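Local coordinates for putative cytoplasmic protein (Salmonella enterica subsp. enterica serovar Typhimurium, PDB 4J32) that probably cleaves bacterial cell-wall peptidoglycan as a type VI secretion amidase effector of papain-like NlpC/P60 fold, and is crystallised here with its immunity protein Tai4, at residues I59-V64 with G138-W143; I125-G130 with T169-P174; P77-S82 with I90-D95. All blocks are in the same frame, centred on the assembly; numbering follows the deposited sequence. Where two conformers were deposited one is given.

Overall arrangement
The three contacts run through one papain-like domain. Contact 1, at its centre, packs helix 57-67 on strand 138-143, and that strand is the neighbour of strand 124-131, which carries contact 2. The centres of contacts 1 and 2 are about 10 Å apart, and Met61 and Leu142 both reach Ile125. Contact 3 is about 12 Å from contact 1, centre to centre, and is tied to it by Ser62 OG at Ile90 N. Contacts 2 and 3 do not touch; their nearest atoms are about 6 Å apart. His139, on the strand of contact 1 and consistent with a papain-like catalytic histidine, also touches Tai4, which binds more extensively at 77-82/90-95. Met104, in a 2-ethoxyethanol pocket, packs on Ile125 and Trp171.

Contact 1. Residues I59-V64 with G138-W143; sequences IRMSYV and GHVTLW
Met61 is the bump here: it leaves helix 59-64 and lies against the backbone of strand 138-143, with its CA 6.7 Å from the CA of Thr141. The helix and strand segments run in roughly the same direction, 38° apart. Met61 CG is turned anti to its own carbonyl carbon, and further bends at the next two torsions curl the chain instead of letting it reach straight out. As a result the chain touches at two levels. The Met61 and Val140 side chains cross at a slant, Met61 CG lying 3.9 Å from Val140 CG1 and 3.7 Å from Val140 O, while Met61 SD rests 4.0 Å from the CA of Thr141. On the far side of that step, Leu142 swings its CD2 to 4.2 Å from Met61 SD, so the sulphur sits in a shallow groove between Val140 and Leu142, floored by the Thr141 backbone. Thr141 directs its CB away from the helix. One turn along, Val64 adds a lighter touch, its CG2 4.4 Å from Leu142 CD1. No hydrogen bond crosses the interface; the fit is apolar and buried. Helix 93-103 packs against the same two side chains, with Met96 against Met61, and Ile97 and Leu100 against Val140. At the start of the strand, His139 NE2 is bonded to Asp150 OD2, consistent with the histidine-acid pair of a catalytic triad. A central helix packed on a strand that carries the histidine is characteristic of the papain-like fold of NlpC/P60 cysteine peptidases.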
loop_
_atom_site.group_PDB
_atom_site.type_symbol
_atom_site.label_atom_id
_atom_site.label_comp_id
_atom_site.label_asym_id
_atom_site.label_seq_id
_atom_site.Cartn_x
_atom_site.Cartn_y
_atom_site.Cartn_z
ATOM N N ILE A 59 -7.420 -5.116 25.872
ATOM C CA ILE A 59 -7.841 -3.902 26.555
ATOM C C ILE A 59 -9.102 -4.201 27.364
ATOM O O ILE A 59 -9.247 -3.725 28.499
ATOM C CB ILE A 59 -8.056 -2.748 25.552
ATOM C CG1 ILE A 59 -6.747 -2.488 24.769
ATOM C CG2 ILE A 59 -8.536 -1.442 26.301
ATOM C CD1 ILE A 59 -6.853 -1.493 23.569
ATOM N N ARG A 60 -10.013 -5.002 26.801
ATOM C CA ARG A 60 -11.205 -5.363 27.582
ATOM C C ARG A 60 -10.841 -6.199 28.817
ATOM O O ARG A 60 -11.379 -5.971 29.900
ATOM C CB ARG A 60 -12.246 -6.100 26.746
ATOM C CG ARG A 60 -12.781 -5.350 25.504
ATOM C CD ARG A 60 -13.893 -6.180 24.852
ATOM N NE ARG A 60 -14.393 -5.545 23.635
ATOM C CZ ARG A 60 -14.163 -5.998 22.407
ATOM N NH1 ARG A 60 -13.447 -7.115 22.202
ATOM N NH2 ARG A 60 -14.641 -5.330 21.371
ATOM N N MET A 61 -9.937 -7.158 28.655
ATOM C CA MET A 61 -9.475 -7.974 29.781
ATOM C C MET A 61 -8.768 -7.114 30.839
ATOM O O MET A 61 -8.944 -7.315 32.045
ATOM C CB MET A 61 -8.591 -9.116 29.278
ATOM C CG MET A 61 -9.386 -10.275 28.652
ATOM S SD MET A 61 -10.660 -10.952 29.742
ATOM C CE MET A 61 -9.660 -11.507 31.137
ATOM N N SER A 62 -7.985 -6.134 30.384
ATOM C CA SER A 62 -7.362 -5.192 31.319
ATOM C C SER A 62 -8.417 -4.409 32.119
ATOM O O SER A 62 -8.294 -4.226 33.336
ATOM C CB SER A 62 -6.441 -4.220 30.570
ATOM O OG SER A 62 -5.355 -4.921 29.980
ATOM N N TYR A 63 -9.443 -3.938 31.422
ATOM C CA TYR A 63 -10.546 -3.245 32.083
ATOM C C TYR A 63 -11.169 -4.132 33.181
ATOM O O TYR A 63 -11.375 -3.673 34.304
ATOM C CB TYR A 63 -11.590 -2.817 31.044
ATOM C CG TYR A 63 -12.758 -2.029 31.614
ATOM C CD1 TYR A 63 -12.720 -0.633 31.657
ATOM C CD2 TYR A 63 -13.911 -2.682 32.072
ATOM C CE1 TYR A 63 -13.799 0.095 32.156
ATOM C CE2 TYR A 63 -15.004 -1.961 32.585
ATOM C CZ TYR A 63 -14.935 -0.580 32.626
ATOM O OH TYR A 63 -15.995 0.169 33.105
ATOM N N VAL A 64 -11.449 -5.394 32.857
ATOM C CA VAL A 64 -11.982 -6.357 33.839
ATOM C C VAL A 64 -11.105 -6.424 35.094
ATOM O O VAL A 64 -11.592 -6.315 36.228
ATOM C CB VAL A 64 -12.124 -7.775 33.199
ATOM C CG1 VAL A 64 -12.355 -8.878 34.284
ATOM C CG2 VAL A 64 -13.229 -7.776 32.127
ATOM N N GLY A 138 -3.980 -16.075 19.317
ATOM C CA GLY A 138 -5.039 -16.561 20.187
ATOM C C GLY A 138 -5.947 -15.460 20.654
ATOM O O GLY A 138 -5.930 -14.357 20.099
ATOM N N HIS A 139 -6.746 -15.775 21.673
ATOM C CA HIS A 139 -7.780 -14.860 22.158
ATOM C C HIS A 139 -7.916 -15.103 23.659
ATOM O O HIS A 139 -7.634 -16.214 24.137
ATOM C CB HIS A 139 -9.119 -15.144 21.460
ATOM C CG HIS A 139 -10.086 -14.002 21.540
ATOM N ND1 HIS A 139 -9.893 -12.812 20.872
ATOM C CD2 HIS A 139 -11.252 -13.869 22.219
ATOM C CE1 HIS A 139 -10.901 -11.994 21.131
ATOM N NE2 HIS A 139 -11.735 -12.611 21.955
ATOM N N VAL A 140 -8.307 -14.060 24.382
ATOM C CA VAL A 140 -8.544 -14.123 25.833
ATOM C C VAL A 140 -9.878 -13.444 26.084
ATOM O O VAL A 140 -10.097 -12.315 25.618
ATOM C CB VAL A 140 -7.522 -13.300 26.671
ATOM C CG1 VAL A 140 -7.590 -13.712 28.168
ATOM C CG2 VAL A 140 -6.117 -13.396 26.134
ATOM N N THR A 141 -10.769 -14.121 26.807
ATOM C CA THR A 141 -12.096 -13.549 27.090
ATOM C C THR A 141 -12.702 -14.193 28.354
ATOM O O THR A 141 -12.026 -14.962 29.035
ATOM C CB THR A 141 -13.051 -13.650 25.857
ATOM O OG1 THR A 141 -14.215 -12.827 26.058
ATOM C CG2 THR A 141 -13.446 -15.068 25.574
ATOM N N LEU A 142 -13.952 -13.853 28.666
ATOM C CA LEU A 142 -14.658 -14.523 29.754
ATOM C C LEU A 142 -15.606 -15.557 29.182
ATOM O O LEU A 142 -16.037 -15.460 28.027
ATOM C CB LEU A 142 -15.446 -13.518 30.614
ATOM C CG LEU A 142 -14.613 -12.389 31.232
ATOM C CD1 LEU A 142 -15.545 -11.541 32.050
ATOM C CD2 LEU A 142 -13.507 -12.943 32.113
ATOM N N TRP A 143 -15.906 -16.551 30.005
ATOM C CA TRP A 143 -16.718 -17.692 29.627
ATOM C C TRP A 143 -17.647 -17.981 30.794
ATOM O O TRP A 143 -17.188 -18.108 31.945
ATOM C CB TRP A 143 -15.779 -18.886 29.321
ATOM C CG TRP A 143 -16.448 -20.218 29.195
ATOM C CD1 TRP A 143 -16.512 -21.200 30.153
ATOM C CD2 TRP A 143 -17.149 -20.727 28.054
ATOM N NE1 TRP A 143 -17.202 -22.296 29.663
ATOM C CE2 TRP A 143 -17.599 -22.029 28.380
ATOM C CE3 TRP A 143 -17.418 -20.219 26.774
ATOM C CZ2 TRP A 143 -18.322 -22.821 27.480
ATOM C CZ3 TRP A 143 -18.136 -21.007 25.882
ATOM C CH2 TRP A 143 -18.572 -22.295 26.240
#

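Contact 2. Residues I125-G130 with T169-P174; sequences IIVVKG and TLWILP
Four backbone hydrogen bonds zip Ile125-Val127 to Thr169-Trp171 in antiparallel register. Ile125 exchanges two with Trp171, and Val127 exchanges two with Thr169; between them Ile126 and Leu170 form the non-hydrogen-bonded pair. The straightest is Val127 N to Thr169 O, 2.9 Å with 169° at the hydrogen and lying in the carbonyl plane. Two CA-H...O contacts fill the gap between the pairs, among them Ile126 CA to Thr169 O at 3.3 Å. The dense part lies on the face of Ile125, Val127 and Trp171. Ile125 lays its CG1 3.8 Å from Leu173 CD1, the two chains crossing obliquely where the second strand has already given way to loop. Val127 and Trp171 run side by side, and Val127 CG2 meets the edge of the indole in its plane, 3.9 Å from Trp171 CZ3. Thr169 CG2 sits over one face of the same indole, toward the rim, and Trp171 NE1 is held by Gly105 O. On the other face of the sheet, Leu170 turns its CD1 back to within 3.5 Å of Ile125 O and also touches Ile126 CB. Packing loosens toward Lys129, which is exposed. There the partly exposed Thr169 turns OG1 to a water at 2.8 Å, and that water makes only a weak bond to Val127 O. Strand 138-143 flanks the pair on the 124-131 side and strand 109-112 lies beyond 164-172; helix 93-103 covers Ile125, Val127 and Trp171 with Ile97 and Leu100, and helix 19-28 receives Leu173 through Phe19 and Ala22.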
loop_
_atom_site.group_PDB
_atom_site.type_symbol
_atom_site.label_atom_id
_atom_site.label_comp_id
_atom_site.label_asym_id
_atom_site.label_seq_id
_atom_site.Cartn_x
_atom_site.Cartn_y
_atom_site.Cartn_z
ATOM N N ILE A 125 -12.029 -17.069 33.274
ATOM C CA ILE A 125 -11.258 -16.457 32.205
ATOM C C ILE A 125 -10.742 -17.575 31.293
ATOM O O ILE A 125 -10.112 -18.525 31.772
ATOM C CB ILE A 125 -10.064 -15.657 32.777
ATOM C CG1 ILE A 125 -10.554 -14.518 33.692
ATOM C CG2 ILE A 125 -9.171 -15.134 31.634
ATOM C CD1 ILE A 125 -9.435 -13.886 34.518
ATOM N N ILE A 126 -11.010 -17.458 29.994
ATOM C CA ILE A 126 -10.585 -18.465 29.028
ATOM C C ILE A 126 -9.543 -17.910 28.044
ATOM O O ILE A 126 -9.664 -16.783 27.548
ATOM C CB ILE A 126 -11.800 -19.103 28.277
ATOM C CG1 ILE A 126 -11.372 -20.351 27.482
ATOM C CG2 ILE A 126 -12.519 -18.079 27.378
ATOM C CD1 ILE A 126 -12.497 -21.345 27.303
ATOM N N VAL A 127 -8.514 -18.709 27.786
ATOM C CA VAL A 127 -7.538 -18.407 26.755
ATOM C C VAL A 127 -7.584 -19.531 25.749
ATOM O O VAL A 127 -7.601 -20.702 26.132
ATOM C CB VAL A 127 -6.087 -18.298 27.339
ATOM C CG1 VAL A 127 -5.026 -18.228 26.217
ATOM C CG2 VAL A 127 -5.983 -17.069 28.253
ATOM N N VAL A 128 -7.640 -19.180 24.460
ATOM C CA VAL A 128 -7.483 -20.161 23.398
ATOM C C VAL A 128 -6.318 -19.724 22.511
ATOM O O VAL A 128 -6.269 -18.570 22.070
ATOM C CB VAL A 128 -8.790 -20.320 22.576
ATOM C CG1 VAL A 128 -8.668 -21.443 21.569
ATOM C CG2 VAL A 128 -10.004 -20.549 23.502
ATOM N N LYS A 129 -5.367 -20.621 22.297
ATOM C CA LYS A 129 -4.290 -20.379 21.348
ATOM C C LYS A 129 -4.523 -21.317 20.177
ATOM O O LYS A 129 -4.952 -22.470 20.351
ATOM C CB LYS A 129 -2.921 -20.639 21.970
ATOM C CG LYS A 129 -2.505 -19.621 23.054
ATOM C CD LYS A 129 -1.205 -20.111 23.712
ATOM C CE LYS A 129 -0.693 -19.171 24.820
ATOM N NZ LYS A 129 -0.078 -19.962 25.981
ATOM N N GLY A 130 -4.241 -20.837 18.975
ATOM C CA GLY A 130 -4.393 -21.687 17.809
ATOM C C GLY A 130 -3.839 -21.029 16.566
ATOM O O GLY A 130 -3.251 -19.933 16.633
ATOM N N THR A 169 -7.412 -22.950 27.841
ATOM C CA THR A 169 -7.061 -22.904 29.257
ATOM C C THR A 169 -8.115 -22.068 29.977
ATOM O O THR A 169 -8.453 -20.969 29.525
ATOM C CB THR A 169 -5.668 -22.236 29.430
ATOM O OG1 THR A 169 -4.695 -22.980 28.695
ATOM C CG2 THR A 169 -5.230 -22.150 30.912
ATOM N N LEU A 170 -8.625 -22.593 31.089
ATOM C CA LEU A 170 -9.599 -21.875 31.890
ATOM C C LEU A 170 -9.087 -21.664 33.323
ATOM O O LEU A 170 -8.602 -22.605 33.975
ATOM C CB LEU A 170 -10.942 -22.629 31.892
ATOM C CG LEU A 170 -12.113 -21.951 32.647
ATOM C CD1 LEU A 170 -12.731 -20.802 31.855
ATOM C CD2 LEU A 170 -13.180 -22.985 33.018
ATOM N N TRP A 171 -9.168 -20.412 33.789
ATOM C CA TRP A 171 -9.025 -20.114 35.224
ATOM C C TRP A 171 -10.421 -19.824 35.752
ATOM O O TRP A 171 -11.053 -18.867 35.322
ATOM C CB TRP A 171 -8.160 -18.864 35.444
ATOM C CG TRP A 171 -6.677 -19.096 35.252
ATOM C CD1 TRP A 171 -5.809 -19.594 36.166
ATOM C CD2 TRP A 171 -5.913 -18.826 34.074
ATOM N NE1 TRP A 171 -4.537 -19.671 35.627
ATOM C CE2 TRP A 171 -4.572 -19.181 34.351
ATOM C CE3 TRP A 171 -6.228 -18.312 32.821
ATOM C CZ2 TRP A 171 -3.544 -19.050 33.406
ATOM C CZ3 TRP A 171 -5.199 -18.175 31.872
ATOM C CH2 TRP A 171 -3.873 -18.542 32.180
ATOM N N ILE A 172 -10.896 -20.660 36.668
ATOM C CA ILE A 172 -12.243 -20.478 37.226
ATOM C C ILE A 172 -12.312 -19.201 38.061
ATOM O O ILE A 172 -11.405 -18.919 38.879
ATOM C CB ILE A 172 -12.661 -21.723 38.069
ATOM C CG1 ILE A 172 -12.865 -22.938 37.142
ATOM C CG2 ILE A 172 -13.888 -21.437 38.921
ATOM C CD1 ILE A 172 -13.146 -24.245 37.887
ATOM N N LEU A 173 -13.375 -18.430 37.856
ATOM C CA LEU A 173 -13.676 -17.283 38.717
ATOM C C LEU A 173 -14.833 -17.621 39.652
ATOM O O LEU A 173 -15.834 -18.181 39.207
ATOM C CB LEU A 173 -13.980 -16.018 37.876
ATOM C CG LEU A 173 -12.861 -15.460 36.963
ATOM C CD1 LEU A 173 -13.355 -14.163 36.277
ATOM C CD2 LEU A 173 -11.578 -15.176 37.746
ATOM N N PRO A 174 -14.684 -17.306 40.960
ATOM C CA PRO A 174 -15.612 -17.800 41.971
ATOM C C PRO A 174 -16.969 -17.088 41.992
ATOM O O PRO A 174 -17.115 -15.950 41.529
ATOM C CB PRO A 174 -14.860 -17.529 43.282
ATOM C CG PRO A 174 -14.080 -16.292 42.988
ATOM C CD PRO A 174 -13.606 -16.491 41.561
ATOM O OXT PRO A 174 -17.935 -17.663 42.527
HETATM O O HOH W 1 -4.395 -21.939 26.118
#

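Contact 3. Residues P77-S82 with I90-D95; sequences PYAKVS and IYRVND
Segment 77-82 runs past the turn that leads from Ile90 into helix 93-103, bringing the CA atoms of Lys80 and Ile90 to 4.2 Å and those of Tyr78 and Asp95 to 5.9 Å. Ala79 is the small knob in the middle. Its methyl CB is pressed to 3.3 Å from Tyr91 OH and also lies near Arg92 NH1. Tyr91 takes the crowded first rotamer, CG between backbone N and carbonyl carbon (chi1 57°), and this lays the ring alongside the Ala79-Lys80 peptide; the side chains of Val81 and Tyr91 cross at about a right angle, Val81 CG1 coming 4.0 Å from Tyr91 CE2. Tyr78 and Asp95 pass one another head to tail. The carbonyl O of Asp95 stands 3.7 Å above one face of the Tyr78 ring, toward its rim, and Ile90 CD1 packs 3.9 Å from Tyr78 CB. Polar atoms converge on one water that lies over the centre of a face of the Tyr91 ring: it donates to Ala79 O (2.7 Å) and to Asp95 OD2 (2.8 Å) and accepts from Arg92 N. The same OD2 takes a weak bond from Ala79 N. Lys80 leads away, its NZ bonded to the carbonyls of Tyr78, Arg74 and Ser76. Arg92 is the N-cap; the water links its N to Asp95 OD2, standing in for one limb of a capping box without completing one. In the Tai4 chain, Glu45 accepts from Val93 N and Asn94 N, and Leu44 O and Gln49 O bind the Arg92 guanidinium. The N-H groups of the helix start, where Tai4 binds, would be expected to favour ionised Asp95 and Glu45 of Tai4, partly offset by their mutual repulsion.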
loop_
_atom_site.group_PDB
_atom_site.type_symbol
_atom_site.label_atom_id
_atom_site.label_comp_id
_atom_site.label_asym_id
_atom_site.label_seq_id
_atom_site.Cartn_x
_atom_site.Cartn_y
_atom_site.Cartn_z
ATOM N N PRO A 77 5.897 -6.495 33.650
ATOM C CA PRO A 77 6.797 -6.513 32.488
ATOM C C PRO A 77 6.079 -6.732 31.146
ATOM O O PRO A 77 6.463 -7.626 30.388
ATOM C CB PRO A 77 7.736 -7.691 32.799
ATOM C CG PRO A 77 6.881 -8.640 33.591
ATOM C CD PRO A 77 5.979 -7.752 34.428
ATOM N N TYR A 78 5.059 -5.915 30.872
ATOM C CA TYR A 78 4.243 -5.992 29.652
ATOM C C TYR A 78 3.931 -4.579 29.167
ATOM O O TYR A 78 3.709 -3.676 29.978
ATOM C CB TYR A 78 2.922 -6.726 29.932
ATOM C CG TYR A 78 3.175 -8.094 30.530
ATOM C CD1 TYR A 78 3.665 -9.138 29.743
ATOM C CD2 TYR A 78 2.993 -8.313 31.895
ATOM C CE1 TYR A 78 3.943 -10.395 30.303
ATOM C CE2 TYR A 78 3.260 -9.562 32.464
ATOM C CZ TYR A 78 3.728 -10.587 31.658
ATOM O OH TYR A 78 4.014 -11.806 32.209
ATOM N N ALA A 79 3.905 -4.393 27.848
ATOM C CA ALA A 79 3.573 -3.095 27.283
ATOM C C ALA A 79 2.146 -2.697 27.688
ATOM O O ALA A 79 1.218 -3.500 27.599
ATOM C CB ALA A 79 3.736 -3.119 25.751
ATOM N N LYS A 80 1.969 -1.465 28.163
ATOM C CA LYS A 80 0.651 -1.024 28.615
ATOM C C LYS A 80 0.567 0.493 28.508
ATOM O O LYS A 80 1.594 1.170 28.459
ATOM C CB LYS A 80 0.412 -1.445 30.075
ATOM C CG LYS A 80 1.356 -0.760 31.073
ATOM C CD LYS A 80 1.327 -1.424 32.472
ATOM C CE LYS A 80 2.249 -2.630 32.572
ATOM N NZ LYS A 80 3.694 -2.225 32.533
ATOM N N VAL A 81 -0.661 0.993 28.431
ATOM C CA VAL A 81 -0.894 2.437 28.434
ATOM C C VAL A 81 -1.962 2.761 29.463
ATOM O O VAL A 81 -2.832 1.934 29.760
ATOM C CB VAL A 81 -1.308 2.992 27.044
ATOM C CG1 VAL A 81 -0.222 2.744 25.996
ATOM C CG2 VAL A 81 -2.599 2.361 26.567
ATOM N N SER A 82 -1.936 3.992 29.966
ATOM C CA SER A 82 -2.890 4.376 30.992
ATOM C C SER A 82 -4.250 4.794 30.404
ATOM O O SER A 82 -4.328 5.264 29.251
ATOM C CB SER A 82 -2.308 5.463 31.884
ATOM O OG SER A 82 -1.896 6.585 31.129
ATOM N N ILE A 90 -3.033 -3.357 29.136
ATOM C CA ILE A 90 -2.199 -4.145 28.232
ATOM C C ILE A 90 -2.863 -4.215 26.858
ATOM O O ILE A 90 -4.075 -4.416 26.762
ATOM C CB ILE A 90 -1.950 -5.555 28.848
ATOM C CG1 ILE A 90 -0.971 -5.439 30.036
ATOM C CG2 ILE A 90 -1.479 -6.592 27.765
ATOM C CD1 ILE A 90 -0.834 -6.774 30.862
ATOM N N TYR A 91 -2.078 -4.045 25.798
ATOM C CA TYR A 91 -2.661 -3.903 24.461
ATOM C C TYR A 91 -2.278 -5.006 23.470
ATOM O O TYR A 91 -2.732 -4.998 22.314
ATOM C CB TYR A 91 -2.412 -2.495 23.895
ATOM C CG TYR A 91 -0.947 -2.070 23.803
ATOM C CD1 TYR A 91 -0.175 -2.424 22.706
ATOM C CD2 TYR A 91 -0.348 -1.304 24.813
ATOM C CE1 TYR A 91 1.165 -2.021 22.589
ATOM C CE2 TYR A 91 0.985 -0.884 24.703
ATOM C CZ TYR A 91 1.727 -1.230 23.578
ATOM O OH TYR A 91 3.046 -0.865 23.446
ATOM N N ARG A 92 -1.441 -5.939 23.916
ATOM C CA ARG A 92 -1.091 -7.125 23.124
ATOM C C ARG A 92 -1.722 -8.385 23.716
ATOM O O ARG A 92 -1.652 -8.631 24.930
ATOM C CB ARG A 92 0.428 -7.302 23.031
ATOM C CG ARG A 92 1.104 -6.175 22.255
ATOM C CD ARG A 92 2.638 -6.372 22.171
ATOM N NE ARG A 92 3.174 -5.473 21.149
ATOM C CZ ARG A 92 4.069 -4.501 21.348
ATOM N NH1 ARG A 92 4.609 -4.306 22.556
ATOM N NH2 ARG A 92 4.455 -3.739 20.321
ATOM N N VAL A 93 -2.312 -9.188 22.836
ATOM C CA VAL A 93 -2.893 -10.474 23.211
ATOM C C VAL A 93 -1.861 -11.377 23.876
ATOM O O VAL A 93 -2.120 -11.923 24.951
ATOM C CB VAL A 93 -3.519 -11.191 21.993
ATOM C CG1 VAL A 93 -4.016 -12.612 22.415
ATOM C CG2 VAL A 93 -4.704 -10.335 21.474
ATOM N N ASN A 94 -0.681 -11.499 23.273
ATOM C CA ASN A 94 0.354 -12.378 23.798
ATOM C C ASN A 94 0.746 -11.948 25.225
ATOM O O ASN A 94 1.025 -12.786 26.091
ATOM C CB ASN A 94 1.574 -12.403 22.865
ATOM C CG ASN A 94 1.446 -13.440 21.735
ATOM O OD1 ASN A 94 0.588 -14.340 21.783
ATOM N ND2 ASN A 94 2.340 -13.348 20.724
ATOM N N ASP A 95 0.787 -10.630 25.442
ATOM C CA ASP A 95 1.142 -10.072 26.753
ATOM C C ASP A 95 0.060 -10.355 27.781
ATOM O O ASP A 95 0.364 -10.727 28.911
ATOM C CB ASP A 95 1.402 -8.555 26.687
ATOM C CG ASP A 95 2.788 -8.220 26.165
ATOM O OD1 ASP A 95 3.630 -9.148 25.981
ATOM O OD2 ASP A 95 3.049 -7.020 25.945
HETATM O O HOH W 2 0.830 -5.349 25.676
#